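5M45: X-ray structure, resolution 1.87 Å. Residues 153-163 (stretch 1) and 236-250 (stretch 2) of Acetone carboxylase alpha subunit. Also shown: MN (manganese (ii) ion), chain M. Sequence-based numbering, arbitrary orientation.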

ATOM      1  N   ASP A 153      -6.429  12.042   4.759  1.00 11.77           N
ATOM      2  CA  ASP A 153      -6.493  12.671   6.059  1.00 11.67           C
ATOM      3  C   ASP A 153      -5.701  11.829   7.076  1.00 11.60           C
ATOM      4  O   ASP A 153      -6.200  10.804   7.572  1.00 12.13           O
ATOM      5  N   ILE A 154      -4.485  12.259   7.366  1.00 11.22           N
ATOM      6  CA  ILE A 154      -3.601  11.504   8.234  1.00 11.17           C
ATOM      7  C   ILE A 154      -3.705  11.998   9.686  1.00 11.18           C
ATOM      8  O   ILE A 154      -3.590  13.224   9.946  1.00 10.87           O
ATOM      9  N   HIS A 155      -3.906  11.054  10.606  1.00 11.20           N
ATOM     10  CA  HIS A 155      -3.941  11.327  12.054  1.00 11.39           C
ATOM     11  C   HIS A 155      -2.598  10.988  12.750  1.00 11.28           C
ATOM     12  O   HIS A 155      -2.021   9.930  12.476  1.00 11.21           O
ATOM     13  N   THR A 156      -2.167  11.870  13.669  1.00 11.16           N
ATOM     14  CA  THR A 156      -1.125  11.590  14.660  1.00 11.14           C
ATOM     15  C   THR A 156      -1.818  11.681  16.031  1.00 11.34           C
ATOM     16  O   THR A 156      -2.507  12.660  16.323  1.00 11.27           O
ATOM     17  N   ILE A 157      -1.701  10.615  16.824  1.00 11.45           N
ATOM     18  CA  ILE A 157      -2.372  10.471  18.135  1.00 11.70           C
ATOM     19  C   ILE A 157      -1.309  10.166  19.247  1.00 11.75           C
ATOM     20  O   ILE A 157      -0.502   9.246  19.114  1.00 11.78           O
ATOM     21  N   VAL A 158      -1.306  10.973  20.318  1.00 11.88           N
ATOM     22  CA  VAL A 158      -0.330  10.875  21.420  1.00 11.96           C
ATOM     23  C   VAL A 158      -1.119  10.740  22.753  1.00 12.30           C
ATOM     24  O   VAL A 158      -1.984  11.579  23.044  1.00 11.86           O
ATOM     25  N   PRO A 159      -0.801   9.717  23.575  1.00 12.80           N
ATOM     26  CA  PRO A 159      -1.426   9.627  24.901  1.00 13.28           C
ATOM     27  C   PRO A 159      -0.843  10.657  25.859  1.00 13.82           C
ATOM     28  O   PRO A 159       0.321  11.085  25.697  1.00 14.10           O
ATOM     29  N   ILE A 160      -1.664  11.077  26.815  1.00 14.17           N
ATOM     30  CA  ILE A 160      -1.263  12.033  27.862  1.00 14.88           C
ATOM     31  C   ILE A 160      -1.279  11.356  29.231  1.00 15.40           C
ATOM     32  O   ILE A 160      -2.296  10.784  29.630  1.00 15.29           O
ATOM     33  N   PHE A 161      -0.154  11.435  29.944  1.00 16.25           N
ATOM     34  CA  PHE A 161       0.068  10.792  31.250  1.00 17.03           C
ATOM     35  C   PHE A 161       0.262  11.830  32.373  1.00 17.87           C
ATOM     36  O   PHE A 161       0.732  12.930  32.141  1.00 18.08           O
ATOM     37  N   TRP A 162      -0.166  11.483  33.574  1.00 19.16           N
ATOM     38  CA  TRP A 162       0.060  12.273  34.777  1.00 20.14           C
ATOM     39  C   TRP A 162       0.448  11.294  35.887  1.00 21.05           C
ATOM     40  O   TRP A 162      -0.312  10.381  36.220  1.00 20.65           O
ATOM     41  N   GLU A 163       1.652  11.490  36.430  1.00 22.71           N
ATOM     42  CA  GLU A 163       2.200  10.617  37.476  1.00 23.96           C
ATOM     43  C   GLU A 163       2.079   9.132  37.166  1.00 22.92           C
ATOM     44  O   GLU A 163       1.652   8.345  37.990  1.00 23.37           O
ATOM     45  N   THR A 236       4.184  19.109  11.279  1.00 11.90           N
ATOM     46  CA  THR A 236       3.036  19.927  11.674  1.00 11.85           C
ATOM     47  C   THR A 236       2.132  19.242  12.711  1.00 11.93           C
ATOM     48  O   THR A 236       1.775  19.848  13.730  1.00 12.07           O
ATOM     49  N   ARG A 237       1.779  17.982  12.463  1.00 11.79           N
ATOM     50  CA  ARG A 237       0.897  17.248  13.381  1.00 11.85           C
ATOM     51  C   ARG A 237       1.589  16.984  14.746  1.00 12.15           C
ATOM     52  O   ARG A 237       0.977  17.173  15.814  1.00 11.88           O
ATOM     53  N   ILE A 238       2.857  16.549  14.707  1.00 12.65           N
ATOM     54  CA  ILE A 238       3.578  16.255  15.953  1.00 13.08           C
ATOM     55  C   ILE A 238       3.753  17.532  16.807  1.00 13.13           C
ATOM     56  O   ILE A 238       3.641  17.466  18.046  1.00 13.35           O
ATOM     57  N   ALA A 239       4.053  18.670  16.160  1.00 12.97           N
ATOM     58  CA  ALA A 239       4.194  19.948  16.869  1.00 13.02           C
ATOM     59  C   ALA A 239       2.952  20.294  17.672  1.00 12.93           C
ATOM     60  O   ALA A 239       3.032  20.570  18.870  1.00 12.99           O
ATOM     61  N   GLY A 240       1.806  20.293  17.014  1.00 12.77           N
ATOM     62  CA  GLY A 240       0.580  20.645  17.697  1.00 12.57           C
ATOM     63  C   GLY A 240       0.178  19.668  18.815  1.00 12.35           C
ATOM     64  O   GLY A 240      -0.261  20.102  19.879  1.00 12.23           O
ATOM     65  N   CYS A 241       0.339  18.385  18.577  1.00 12.37           N
ATOM     66  CA  CYS A 241       0.105  17.368  19.617  1.00 12.63           C
ATOM     67  C   CYS A 241       0.963  17.631  20.864  1.00 13.10           C
ATOM     68  O   CYS A 241       0.434  17.610  21.978  1.00 12.95           O
ATOM     69  N   HIS A 242       2.266  17.893  20.670  1.00 13.51           N
ATOM     70  CA  HIS A 242       3.184  18.131  21.802  1.00 13.97           C
ATOM     71  C   HIS A 242       2.971  19.480  22.497  1.00 14.43           C
ATOM     72  O   HIS A 242       3.121  19.550  23.719  1.00 14.26           O
ATOM     73  N   MET A 243       2.578  20.512  21.742  1.00 15.29           N
ATOM     74  CA  MET A 243       2.160  21.809  22.330  1.00 16.14           C
ATOM     75  C   MET A 243       0.970  21.614  23.285  1.00 15.58           C
ATOM     76  O   MET A 243       0.966  22.144  24.404  1.00 15.81           O
ATOM     77  N   ILE A 244      -0.014  20.830  22.858  1.00 15.05           N
ATOM     78  CA  ILE A 244      -1.215  20.584  23.686  1.00 15.15           C
ATOM     79  C   ILE A 244      -0.885  19.707  24.901  1.00 15.38           C
ATOM     80  O   ILE A 244      -1.349  20.002  26.002  1.00 15.39           O
ATOM     81  N   ARG A 245      -0.108  18.633  24.710  1.00 15.63           N
ATOM     82  CA  ARG A 245       0.343  17.789  25.849  1.00 15.97           C
ATOM     83  C   ARG A 245       1.019  18.639  26.940  1.00 16.49           C
ATOM     84  O   ARG A 245       0.719  18.513  28.127  1.00 15.93           O
ATOM     85  N   LYS A 246       1.911  19.514  26.522  1.00 17.40           N
ATOM     86  CA  LYS A 246       2.611  20.389  27.463  1.00 19.00           C
ATOM     87  C   LYS A 246       1.650  21.317  28.210  1.00 18.69           C
ATOM     88  O   LYS A 246       1.755  21.495  29.426  1.00 18.14           O
ATOM     89  N   LEU A 247       0.716  21.915  27.480  1.00 18.01           N
ATOM     90  CA  LEU A 247      -0.294  22.781  28.112  1.00 17.99           C
ATOM     91  C   LEU A 247      -1.167  22.013  29.145  1.00 17.61           C
ATOM     92  O   LEU A 247      -1.412  22.521  30.259  1.00 17.51           O
ATOM     93  N   VAL A 248      -1.593  20.800  28.811  1.00 17.00           N
ATOM     94  CA  VAL A 248      -2.374  19.990  29.769  1.00 17.35           C
ATOM     95  C   VAL A 248      -1.549  19.729  31.054  1.00 18.12           C
ATOM     96  O   VAL A 248      -2.069  19.888  32.162  1.00 18.23           O
ATOM     97  N   GLU A 249      -0.279  19.382  30.901  1.00 19.18           N
ATOM     98  CA  GLU A 249       0.608  19.158  32.058  1.00 20.75           C
ATOM     99  C   GLU A 249       0.710  20.425  32.948  1.00 21.26           C
ATOM    100  O   GLU A 249       0.699  20.310  34.159  1.00 20.59           O
ATOM    101  N   GLU A 250       0.803  21.611  32.333  1.00 21.57           N
ATOM    102  CA  GLU A 250       0.865  22.877  33.057  1.00 22.23           C
ATOM    103  C   GLU A 250      -0.433  23.200  33.795  1.00 21.47           C
ATOM    104  O   GLU A 250      -0.400  23.646  34.943  1.00 20.91           O
TER

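The strand 153-162 lies along the helix 236-250 at a crossing angle of -32°, with axes 8.5 Å apart at their closest. Alternation along the strand turns Ile-154, Thr-156, Val-158 and Ile-160 toward the helix. His-155, Ile-157 and Pro-159 point away. The helix answers about one turn at a time with Arg-237, Cys-241, Arg-245 and Val-248.

Arg-237 follows m, t, m, with chi4 at -89°. This folds the side chain back along the strand rather than straight out. Its NE donates a hydrogen bond to Thr-156 OG1 at 2.9 Å, near the guanidinium plane. Thr-156 is m, which places OG1 within reach of this donor and leaves CG2 4.2 Å from Ile-238 CG1. Water 1 joins the same pair, 3.2 Å from Thr-156 OG1 and 3.1 Å from Arg-237 NH2, whose proton it accepts. Ile-154 (m, m) lays CG2 over one face of the guanidinium, 3.5 Å from Arg-237 NH2. Its CD1 end leads away from the helix.

Cys-241 is m, and its SG sits 3.5 Å from Thr-156 O. Val-158 is t. Its CG2 packs 4.0 Å from Cys-241 CB, and its CG1 lies 4.1 Å from Arg-245 NH1. His-242 starts sideways, but its ring comes nearer, with NE2 4.3 Å from Val-158 CG2.

Arg-245 is extended through chi1 and chi2 (t, t), then turns at chi3 (p). Water 2 bridges it to the strand, donating to Pro-159 O at 2.8 Å and accepting from Arg-245 NH1 at 3.1 Å. Ile-160 (m, t) sets CG2 4.1 Å from Val-248 CG1, an apolar contact. Trp-162 is t, which swings its ring nearer the helix; CZ3 is 3.9 Å from Glu-249 O.

Asp-153 lies outside the packing. Its OD1 binds MN at 2.0 Å, alongside four ligand atoms elsewhere in the structure.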

ATOM      1  CB  ASP A 153      -7.924  12.899   6.495  1.00 11.64           C
ATOM      2  CG  ASP A 153      -8.626  13.940   5.653  1.00 11.67           C
ATOM      3  OD1 ASP A 153      -7.931  14.778   5.016  1.00 11.67           O
ATOM      4  OD2 ASP A 153      -9.885  13.951   5.594  1.00 11.72           O
ATOM      5  CB  ILE A 154      -2.117  11.634   7.787  1.00 11.19           C
ATOM      6  CG1 ILE A 154      -1.942  11.325   6.278  1.00 11.12           C
ATOM      7  CG2 ILE A 154      -1.228  10.764   8.659  1.00 11.25           C
ATOM      8  CD1 ILE A 154      -2.257   9.901   5.889  1.00 10.96           C
ATOM      9  CB  HIS A 155      -5.014  10.504  12.801  1.00 11.65           C
ATOM     10  CG  HIS A 155      -6.335  10.415  12.114  1.00 11.91           C
ATOM     11  ND1 HIS A 155      -7.193   9.352  12.316  1.00 12.26           N
ATOM     12  CD2 HIS A 155      -6.972  11.262  11.270  1.00 12.08           C
ATOM     13  CE1 HIS A 155      -8.302   9.543  11.607  1.00 12.25           C
ATOM     14  NE2 HIS A 155      -8.183  10.694  10.957  1.00 12.09           N
ATOM     15  CB  THR A 156       0.046  12.585  14.581  1.00 11.17           C
ATOM     16  OG1 THR A 156       0.707  12.484  13.315  1.00 10.96           O
ATOM     17  CG2 THR A 156       1.085  12.320  15.705  1.00 11.25           C
ATOM     18  CB  ILE A 157      -3.449   9.361  18.060  1.00 11.72           C
ATOM     19  CG1 ILE A 157      -4.577   9.719  17.070  1.00 11.67           C
ATOM     20  CG2 ILE A 157      -4.065   9.122  19.434  1.00 11.89           C
ATOM     21  CD1 ILE A 157      -5.363   8.486  16.612  1.00 11.62           C
ATOM     22  CB  VAL A 158       0.563  12.129  21.469  1.00 11.89           C
ATOM     23  CG1 VAL A 158       1.463  12.098  22.680  1.00 12.05           C
ATOM     24  CG2 VAL A 158       1.366  12.242  20.175  1.00 11.96           C
ATOM     25  CB  PRO A 159      -1.097   8.198  25.361  1.00 13.38           C
ATOM     26  CG  PRO A 159       0.230   7.922  24.714  1.00 13.28           C
ATOM     27  CD  PRO A 159       0.161   8.619  23.358  1.00 12.98           C
ATOM     28  CB  ILE A 160      -2.205  13.271  27.866  1.00 14.85           C
ATOM     29  CG1 ILE A 160      -2.230  13.905  26.465  1.00 14.76           C
ATOM     30  CG2 ILE A 160      -1.767  14.257  28.940  1.00 15.03           C
ATOM     31  CD1 ILE A 160      -3.257  15.017  26.257  1.00 15.04           C
ATOM     32  CB  PHE A 161       1.292   9.838  31.178  1.00 17.01           C
ATOM     33  CG  PHE A 161       0.988   8.491  30.534  1.00 16.73           C
ATOM     34  CD1 PHE A 161       0.883   8.366  29.165  1.00 16.34           C
ATOM     35  CD2 PHE A 161       0.850   7.351  31.324  1.00 16.71           C
ATOM     36  CE1 PHE A 161       0.633   7.118  28.569  1.00 16.33           C
ATOM     37  CE2 PHE A 161       0.566   6.123  30.745  1.00 16.73           C
ATOM     38  CZ  PHE A 161       0.478   5.993  29.367  1.00 16.38           C
ATOM     39  CB  TRP A 162      -1.176  13.091  35.194  1.00 20.53           C
ATOM     40  CG  TRP A 162      -0.915  13.917  36.441  1.00 21.19           C
ATOM     41  CD1 TRP A 162      -1.398  13.672  37.719  1.00 21.90           C
ATOM     42  CD2 TRP A 162      -0.104  15.084  36.551  1.00 22.01           C
ATOM     43  NE1 TRP A 162      -0.918  14.615  38.598  1.00 22.12           N
ATOM     44  CE2 TRP A 162      -0.127  15.493  37.909  1.00 21.83           C
ATOM     45  CE3 TRP A 162       0.634  15.826  35.638  1.00 22.14           C
ATOM     46  CZ2 TRP A 162       0.559  16.613  38.362  1.00 22.65           C
ATOM     47  CZ3 TRP A 162       1.329  16.960  36.112  1.00 22.57           C
ATOM     48  CH2 TRP A 162       1.267  17.343  37.445  1.00 22.27           C
ATOM     49  CB  GLU A 163       1.591  10.992  38.828  1.00 26.71           C
ATOM     50  CG  GLU A 163       2.280  12.274  39.319  1.00 30.08           C
ATOM     51  CD  GLU A 163       1.726  12.844  40.600  1.00 33.06           C
ATOM     52  OE1 GLU A 163       0.770  12.228  41.146  1.00 36.43           O
ATOM     53  OE2 GLU A 163       2.245  13.925  41.036  1.00 36.62           O
ATOM     54  CB  THR A 236       2.159  20.304  10.420  1.00 11.65           C
ATOM     55  OG1 THR A 236       2.956  21.117   9.528  1.00 11.77           O
ATOM     56  CG2 THR A 236       0.927  21.062  10.805  1.00 11.56           C
ATOM     57  CB  ARG A 237       0.431  15.909  12.789  1.00 11.55           C
ATOM     58  CG  ARG A 237      -0.441  16.013  11.541  1.00 11.33           C
ATOM     59  CD  ARG A 237      -0.981  14.658  11.067  1.00 11.22           C
ATOM     60  NE  ARG A 237       0.070  13.667  10.793  1.00 11.23           N
ATOM     61  CZ  ARG A 237       0.688  13.497   9.630  1.00 11.24           C
ATOM     62  NH1 ARG A 237       0.410  14.236   8.564  1.00 11.23           N
ATOM     63  NH2 ARG A 237       1.620  12.555   9.521  1.00 11.41           N
ATOM     64  CB  ILE A 238       4.961  15.596  15.703  1.00 13.72           C
ATOM     65  CG1 ILE A 238       4.763  14.289  15.028  1.00 14.22           C
ATOM     66  CG2 ILE A 238       5.620  15.293  17.028  1.00 14.05           C
ATOM     67  CD1 ILE A 238       6.042  13.691  14.450  1.00 14.64           C
ATOM     68  CB  ALA A 239       4.515  21.087  15.903  1.00 13.04           C
ATOM     69  CB  CYS A 241       0.336  15.947  19.094  1.00 12.43           C
ATOM     70  SG  CYS A 241      -0.912  15.344  17.902  1.00 12.54           S
ATOM     71  CB  HIS A 242       4.666  17.890  21.402  1.00 14.11           C
ATOM     72  CG  HIS A 242       5.006  16.435  21.258  1.00 14.11           C
ATOM     73  ND1 HIS A 242       6.237  15.994  20.814  1.00 14.29           N
ATOM     74  CD2 HIS A 242       4.268  15.325  21.487  1.00 13.95           C
ATOM     75  CE1 HIS A 242       6.254  14.670  20.814  1.00 14.26           C
ATOM     76  NE2 HIS A 242       5.064  14.244  21.212  1.00 14.01           N
ATOM     77  CB  MET A 243       1.793  22.843  21.232  1.00 17.16           C
ATOM     78  CG  MET A 243       2.983  23.349  20.419  1.00 18.27           C
ATOM     79  SD  MET A 243       2.498  24.290  18.967  1.00 20.07           S
ATOM     80  CE  MET A 243       1.876  25.755  19.768  1.00 20.63           C
ATOM     81  CB  ILE A 244      -2.383  20.033  22.834  1.00 14.76           C
ATOM     82  CG1 ILE A 244      -2.917  21.128  21.886  1.00 14.61           C
ATOM     83  CG2 ILE A 244      -3.525  19.503  23.710  1.00 14.74           C
ATOM     84  CD1 ILE A 244      -3.585  20.551  20.634  1.00 14.51           C
ATOM     85  CB  ARG A 245       1.278  16.667  25.396  1.00 15.62           C
ATOM     86  CG  ARG A 245       1.680  15.691  26.529  1.00 15.62           C
ATOM     87  CD  ARG A 245       2.687  14.636  26.061  1.00 15.47           C
ATOM     88  NE  ARG A 245       3.925  15.270  25.616  1.00 15.42           N
ATOM     89  CZ  ARG A 245       4.917  14.653  24.974  1.00 15.33           C
ATOM     90  NH1 ARG A 245       4.867  13.354  24.679  1.00 15.20           N
ATOM     91  NH2 ARG A 245       5.997  15.350  24.631  1.00 15.52           N
ATOM     92  CB  LYS A 246       3.655  21.185  26.725  1.00 20.90           C
ATOM     93  CG  LYS A 246       4.548  22.035  27.615  1.00 23.19           C
ATOM     94  CD  LYS A 246       5.597  22.679  26.714  1.00 25.36           C
ATOM     95  CE  LYS A 246       5.937  24.112  27.104  1.00 27.74           C
ATOM     96  NZ  LYS A 246       7.325  24.166  27.640  1.00 29.70           N
ATOM     97  CB  LEU A 247      -1.155  23.474  27.065  1.00 18.03           C
ATOM     98  CG  LEU A 247      -2.337  24.241  27.688  1.00 18.34           C
ATOM     99  CD1 LEU A 247      -1.833  25.506  28.359  1.00 18.90           C
ATOM    100  CD2 LEU A 247      -3.399  24.546  26.698  1.00 18.32           C
ATOM    101  CB  VAL A 248      -2.947  18.678  29.154  1.00 16.87           C
ATOM    102  CG1 VAL A 248      -3.566  17.760  30.218  1.00 16.70           C
ATOM    103  CG2 VAL A 248      -3.997  19.034  28.078  1.00 16.68           C
ATOM    104  CB  GLU A 249       2.011  18.679  31.608  1.00 21.92           C
ATOM    105  CG  GLU A 249       2.023  17.229  31.102  1.00 23.30           C
ATOM    106  CD  GLU A 249       3.328  16.818  30.349  1.00 24.93           C
ATOM    107  OE1 GLU A 249       4.156  17.716  30.041  1.00 26.75           O
ATOM    108  OE2 GLU A 249       3.529  15.598  30.036  1.00 25.74           O
ATOM    109  CB  GLU A 250       1.232  24.042  32.111  1.00 23.53           C
ATOM    110  CG  GLU A 250       2.719  24.049  31.726  1.00 25.06           C
ATOM    111  CD  GLU A 250       3.094  24.878  30.504  1.00 26.80           C
ATOM    112  OE1 GLU A 250       2.209  25.489  29.855  1.00 28.98           O
ATOM    113  OE2 GLU A 250       4.321  24.890  30.159  1.00 29.29           O
TER
HETATM  114 MN    MN M 801      -9.093  15.248   3.394  1.00 11.33          MN
HETATM  115  O   HOH W   1       2.707  10.615  11.651  1.00 19.97           O
HETATM  116  O   HOH W   2       3.063  11.242  25.966  1.00 12.65           O